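Local coordinates for polyketide Synthase III (Ectocarpus siliculosus, PDB 4B0N), which probably acts as a type III polyketide synthase, an acyltransferase of the chalcone synthase family linked to making phlorotannin precursors in a brown alga, at residues P43-Y55 with L135-A147. Numbering follows the deposited sequence.
Sequences PVIAGMAIGNPQY and LVSDVARRAIKEA
Arg142 meets the carbonyl of Ile50 end-on, and the pair illustrates how a helix side chain can satisfy a backbone carbonyl of a strand outermost in its sheet within this chain. Ile50 O lies at the guanidinium edge, in its plane and between the two nitrogens, and accepts from both, NH1 at 3.0 Å (153° at the hydrogen) and NH2 at 3.1 Å (143°). NH2 also approaches Asp138 OD2, one helical turn back, from above the carboxylate plane, a 3.2 Å salt bridge; NE adds a weak bond to the same oxygen. With an alanine here both donors to Ile50 O go, and that carbonyl and the Asp138 carboxylate would probably be left without their present partners. Strand 42-51 borders the mixed sheet of the thiolase-like N-terminal half, pairing with strand 245-255 through Ala46, Gly47 and Ala49, while residues 135-146 of helix 121-146 run roughly antiparallel to residues 43-51, at 146°. The CA atoms come closest at Gly47 and Ala147; Gly47 CA makes a C-H...O contact with Ala143 O, as Ala147 CA does with Ala46 O (3.3 Å). Ala49 CB settles on the helix backbone, 3.4 Å from Val139 O, an oxygen already bonded to Ala143 N. Farther along, Leu135 CD1 reaches Asn52 O while CD2 touches the Pro53 ring.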
loop_
_atom_site.group_PDB
_atom_site.type_symbol
_atom_site.label_atom_id
_atom_site.label_comp_id
_atom_site.label_asym_id
_atom_site.label_seq_id
_atom_site.Cartn_x
_atom_site.Cartn_y
_atom_site.Cartn_z
ATOM N N PRO A 43 -1.363 3.741 -21.802
ATOM C CA PRO A 43 -2.436 3.343 -20.891
ATOM C C PRO A 43 -3.705 4.165 -21.102
ATOM O O PRO A 43 -3.645 5.395 -21.193
ATOM C CB PRO A 43 -1.841 3.591 -19.502
ATOM C CG PRO A 43 -0.786 4.611 -19.706
ATOM C CD PRO A 43 -0.285 4.473 -21.114
ATOM N N VAL A 44 -4.840 3.475 -21.198
ATOM C CA VAL A 44 -6.139 4.119 -21.403
ATOM C C VAL A 44 -7.153 3.609 -20.384
ATOM O O VAL A 44 -7.205 2.410 -20.094
ATOM C CB VAL A 44 -6.711 3.856 -22.821
ATOM C CG1 VAL A 44 -7.949 4.710 -23.060
ATOM C CG2 VAL A 44 -5.677 4.132 -23.904
ATOM N N ILE A 45 -7.956 4.525 -19.851
ATOM C CA ILE A 45 -9.097 4.165 -19.013
ATOM C C ILE A 45 -10.214 3.622 -19.910
ATOM O O ILE A 45 -10.851 4.374 -20.654
ATOM C CB ILE A 45 -9.584 5.363 -18.161
ATOM C CG1 ILE A 45 -8.482 5.807 -17.191
ATOM C CG2 ILE A 45 -10.855 5.008 -17.397
ATOM C CD1 ILE A 45 -8.609 7.235 -16.706
ATOM N N ALA A 46 -10.424 2.309 -19.845
ATOM C CA ALA A 46 -11.421 1.624 -20.672
ATOM C C ALA A 46 -12.828 1.661 -20.066
ATOM O O ALA A 46 -13.826 1.658 -20.789
ATOM C CB ALA A 46 -10.989 0.188 -20.939
ATOM N N GLY A 47 -12.897 1.695 -18.739
ATOM C CA GLY A 47 -14.164 1.786 -18.028
ATOM C C GLY A 47 -13.992 2.498 -16.706
ATOM O O GLY A 47 -12.968 2.350 -16.039
ATOM N N MET A 48 -14.999 3.277 -16.331
ATOM C CA MET A 48 -14.974 4.022 -15.079
ATOM C C MET A 48 -16.357 4.022 -14.432
ATOM O O MET A 48 -17.374 4.152 -15.116
ATOM C CB MET A 48 -14.488 5.455 -15.328
ATOM C CG MET A 48 -14.378 6.323 -14.082
ATOM S SD MET A 48 -13.307 7.756 -14.309
ATOM C CE MET A 48 -11.711 7.025 -13.962
ATOM N N ALA A 49 -16.384 3.862 -13.113
ATOM C CA ALA A 49 -17.627 3.942 -12.353
ATOM C C ALA A 49 -17.423 4.678 -11.037
ATOM O O ALA A 49 -16.406 4.496 -10.362
ATOM C CB ALA A 49 -18.200 2.553 -12.107
ATOM N N ILE A 50 -18.390 5.521 -10.694
ATOM C CA ILE A 50 -18.424 6.183 -9.389
ATOM C C ILE A 50 -19.472 5.522 -8.493
ATOM O O ILE A 50 -20.409 4.886 -8.982
ATOM C CB ILE A 50 -18.686 7.705 -9.500
ATOM C CG1 ILE A 50 -19.968 7.989 -10.302
ATOM C CG2 ILE A 50 -17.472 8.406 -10.103
ATOM C CD1 ILE A 50 -20.541 9.378 -10.105
ATOM N N GLY A 51 -19.300 5.674 -7.185
ATOM C CA GLY A 51 -20.200 5.059 -6.217
ATOM C C GLY A 51 -20.199 5.769 -4.882
ATOM O O GLY A 51 -19.233 6.441 -4.516
ATOM N N ASN A 52 -21.296 5.613 -4.150
ATOM C CA ASN A 52 -21.458 6.253 -2.852
ATOM C C ASN A 52 -22.159 5.358 -1.838
ATOM O O ASN A 52 -22.931 4.472 -2.220
ATOM C CB ASN A 52 -22.220 7.568 -3.008
ATOM C CG ASN A 52 -21.364 8.660 -3.600
ATOM O OD1 ASN A 52 -20.261 8.914 -3.128
ATOM N ND2 ASN A 52 -21.863 9.304 -4.643
ATOM N N PRO A 53 -21.884 5.576 -0.537
ATOM C CA PRO A 53 -22.628 4.860 0.494
ATOM C C PRO A 53 -24.098 5.293 0.557
ATOM O O PRO A 53 -24.526 6.180 -0.190
ATOM C CB PRO A 53 -21.890 5.232 1.784
ATOM C CG PRO A 53 -21.213 6.521 1.475
ATOM C CD PRO A 53 -20.808 6.403 0.040
ATOM N N GLN A 54 -24.843 4.667 1.461
ATOM C CA GLN A 54 -26.299 4.753 1.501
ATOM C C GLN A 54 -26.867 6.146 1.801
ATOM O O GLN A 54 -27.810 6.589 1.144
ATOM C CB GLN A 54 -26.823 3.749 2.525
ATOM C CG GLN A 54 -28.208 3.210 2.222
ATOM C CD GLN A 54 -28.646 2.155 3.215
ATOM O OE1 GLN A 54 -28.048 2.005 4.283
ATOM N NE2 GLN A 54 -29.697 1.418 2.870
ATOM N N TYR A 55 -26.282 6.829 2.782
ATOM C CA TYR A 55 -26.905 8.012 3.376
ATOM C C TYR A 55 -26.386 9.338 2.833
ATOM O O TYR A 55 -25.241 9.713 3.069
ATOM C CB TYR A 55 -26.774 7.968 4.904
ATOM C CG TYR A 55 -27.291 6.680 5.510
ATOM C CD1 TYR A 55 -28.652 6.498 5.753
ATOM C CD2 TYR A 55 -26.418 5.639 5.831
ATOM C CE1 TYR A 55 -29.130 5.318 6.298
ATOM C CE2 TYR A 55 -26.886 4.455 6.379
ATOM C CZ TYR A 55 -28.244 4.297 6.611
ATOM O OH TYR A 55 -28.718 3.122 7.156
ATOM N N LEU A 135 -20.034 -1.750 -1.346
ATOM C CA LEU A 135 -19.768 -0.550 -2.131
ATOM C C LEU A 135 -18.747 -0.802 -3.237
ATOM O O LEU A 135 -19.011 -0.505 -4.401
ATOM C CB LEU A 135 -19.307 0.597 -1.223
ATOM C CG LEU A 135 -19.036 1.970 -1.848
ATOM C CD1 LEU A 135 -20.250 2.491 -2.606
ATOM C CD2 LEU A 135 -18.599 2.960 -0.780
ATOM N N VAL A 136 -17.593 -1.355 -2.871
ATOM C CA VAL A 136 -16.535 -1.661 -3.834
ATOM C C VAL A 136 -17.012 -2.666 -4.884
ATOM O O VAL A 136 -16.674 -2.542 -6.060
ATOM C CB VAL A 136 -15.256 -2.193 -3.146
ATOM C CG1 VAL A 136 -14.116 -2.298 -4.146
ATOM C CG2 VAL A 136 -14.838 -1.284 -2.003
ATOM N N SER A 137 -17.814 -3.639 -4.448
ATOM C CA SER A 137 -18.317 -4.704 -5.320
ATOM C C SER A 137 -19.073 -4.210 -6.555
ATOM O O SER A 137 -18.747 -4.606 -7.673
ATOM C CB SER A 137 -19.173 -5.706 -4.532
ATOM O OG SER A 137 -18.367 -6.584 -3.761
ATOM N N ASP A 138 -20.067 -3.344 -6.360
ATOM C CA ASP A 138 -20.895 -2.892 -7.482
ATOM C C ASP A 138 -20.238 -1.774 -8.299
ATOM O O ASP A 138 -20.561 -1.588 -9.476
ATOM C CB ASP A 138 -22.323 -2.526 -7.032
ATOM C CG ASP A 138 -22.498 -1.046 -6.742
ATOM O OD1 ASP A 138 -21.806 -0.516 -5.846
ATOM O OD2 ASP A 138 -23.334 -0.407 -7.419
ATOM N N VAL A 139 -19.317 -1.043 -7.676
ATOM C CA VAL A 139 -18.525 -0.040 -8.392
ATOM C C VAL A 139 -17.576 -0.756 -9.357
ATOM O O VAL A 139 -17.456 -0.368 -10.520
ATOM C CB VAL A 139 -17.763 0.911 -7.431
ATOM C CG1 VAL A 139 -16.871 1.873 -8.201
ATOM C CG2 VAL A 139 -18.739 1.703 -6.574
ATOM N N ALA A 140 -16.930 -1.816 -8.872
ATOM C CA ALA A 140 -16.071 -2.655 -9.704
ATOM C C ALA A 140 -16.865 -3.371 -10.798
ATOM O O ALA A 140 -16.403 -3.470 -11.936
ATOM C CB ALA A 140 -15.312 -3.659 -8.850
ATOM N N ARG A 141 -18.056 -3.860 -10.450
ATOM C CA ARG A 141 -18.930 -4.535 -11.411
ATOM C C ARG A 141 -19.332 -3.615 -12.551
ATOM O O ARG A 141 -19.291 -4.014 -13.715
ATOM C CB ARG A 141 -20.185 -5.087 -10.735
ATOM C CG ARG A 141 -20.025 -6.481 -10.158
ATOM C CD ARG A 141 -21.378 -7.129 -9.927
ATOM N NE ARG A 141 -21.398 -7.901 -8.687
ATOM C CZ ARG A 141 -21.824 -7.438 -7.511
ATOM N NH1 ARG A 141 -22.284 -6.195 -7.395
ATOM N NH2 ARG A 141 -21.793 -8.228 -6.445
ATOM N N ARG A 142 -19.710 -2.387 -12.209
ATOM C CA ARG A 142 -20.110 -1.394 -13.205
ATOM C C ARG A 142 -18.945 -0.898 -14.066
ATOM O O ARG A 142 -19.099 -0.717 -15.275
ATOM C CB ARG A 142 -20.845 -0.222 -12.544
ATOM C CG ARG A 142 -22.293 -0.538 -12.207
ATOM C CD ARG A 142 -23.087 0.710 -11.857
ATOM N NE ARG A 142 -22.962 1.069 -10.447
ATOM C CZ ARG A 142 -22.245 2.089 -9.984
ATOM N NH1 ARG A 142 -21.576 2.873 -10.821
ATOM N NH2 ARG A 142 -22.202 2.329 -8.679
ATOM N N ALA A 143 -17.784 -0.698 -13.444
ATOM C CA ALA A 143 -16.581 -0.252 -14.152
ATOM C C ALA A 143 -16.186 -1.208 -15.278
ATOM O O ALA A 143 -15.939 -0.779 -16.408
ATOM C CB ALA A 143 -15.425 -0.068 -13.179
ATOM N N ILE A 144 -16.136 -2.500 -14.952
ATOM C CA ILE A 144 -15.823 -3.558 -15.912
ATOM C C ILE A 144 -16.866 -3.604 -17.034
ATOM O O ILE A 144 -16.514 -3.760 -18.205
ATOM C CB ILE A 144 -15.706 -4.934 -15.208
ATOM C CG1 ILE A 144 -14.507 -4.945 -14.252
ATOM C CG2 ILE A 144 -15.584 -6.067 -16.220
ATOM C CD1 ILE A 144 -14.542 -6.046 -13.213
ATOM N N LYS A 145 -18.141 -3.449 -16.668
ATOM C CA LYS A 145 -19.248 -3.436 -17.630
ATOM C C LYS A 145 -19.100 -2.317 -18.660
ATOM O O LYS A 145 -19.385 -2.514 -19.842
ATOM C CB LYS A 145 -20.597 -3.304 -16.913
ATOM C CG LYS A 145 -21.096 -4.581 -16.256
ATOM C CD LYS A 145 -22.294 -4.309 -15.357
ATOM C CE LYS A 145 -22.570 -5.486 -14.436
ATOM N NZ LYS A 145 -23.781 -5.270 -13.597
ATOM N N GLU A 146 -18.648 -1.152 -18.204
ATOM C CA GLU A 146 -18.469 0.002 -19.083
ATOM C C GLU A 146 -17.204 -0.114 -19.925
ATOM O O GLU A 146 -17.068 0.566 -20.946
ATOM C CB GLU A 146 -18.478 1.312 -18.289
ATOM C CG GLU A 146 -19.847 1.673 -17.724
ATOM C CD GLU A 146 -20.120 3.169 -17.728
ATOM O OE1 GLU A 146 -20.055 3.785 -18.817
ATOM O OE2 GLU A 146 -20.418 3.729 -16.647
ATOM N N ALA A 147 -16.291 -0.983 -19.494
ATOM C CA ALA A 147 -15.096 -1.316 -20.270
ATOM C C ALA A 147 -15.390 -2.428 -21.277
ATOM O O ALA A 147 -14.519 -2.813 -22.063
ATOM C CB ALA A 147 -13.957 -1.720 -19.349
#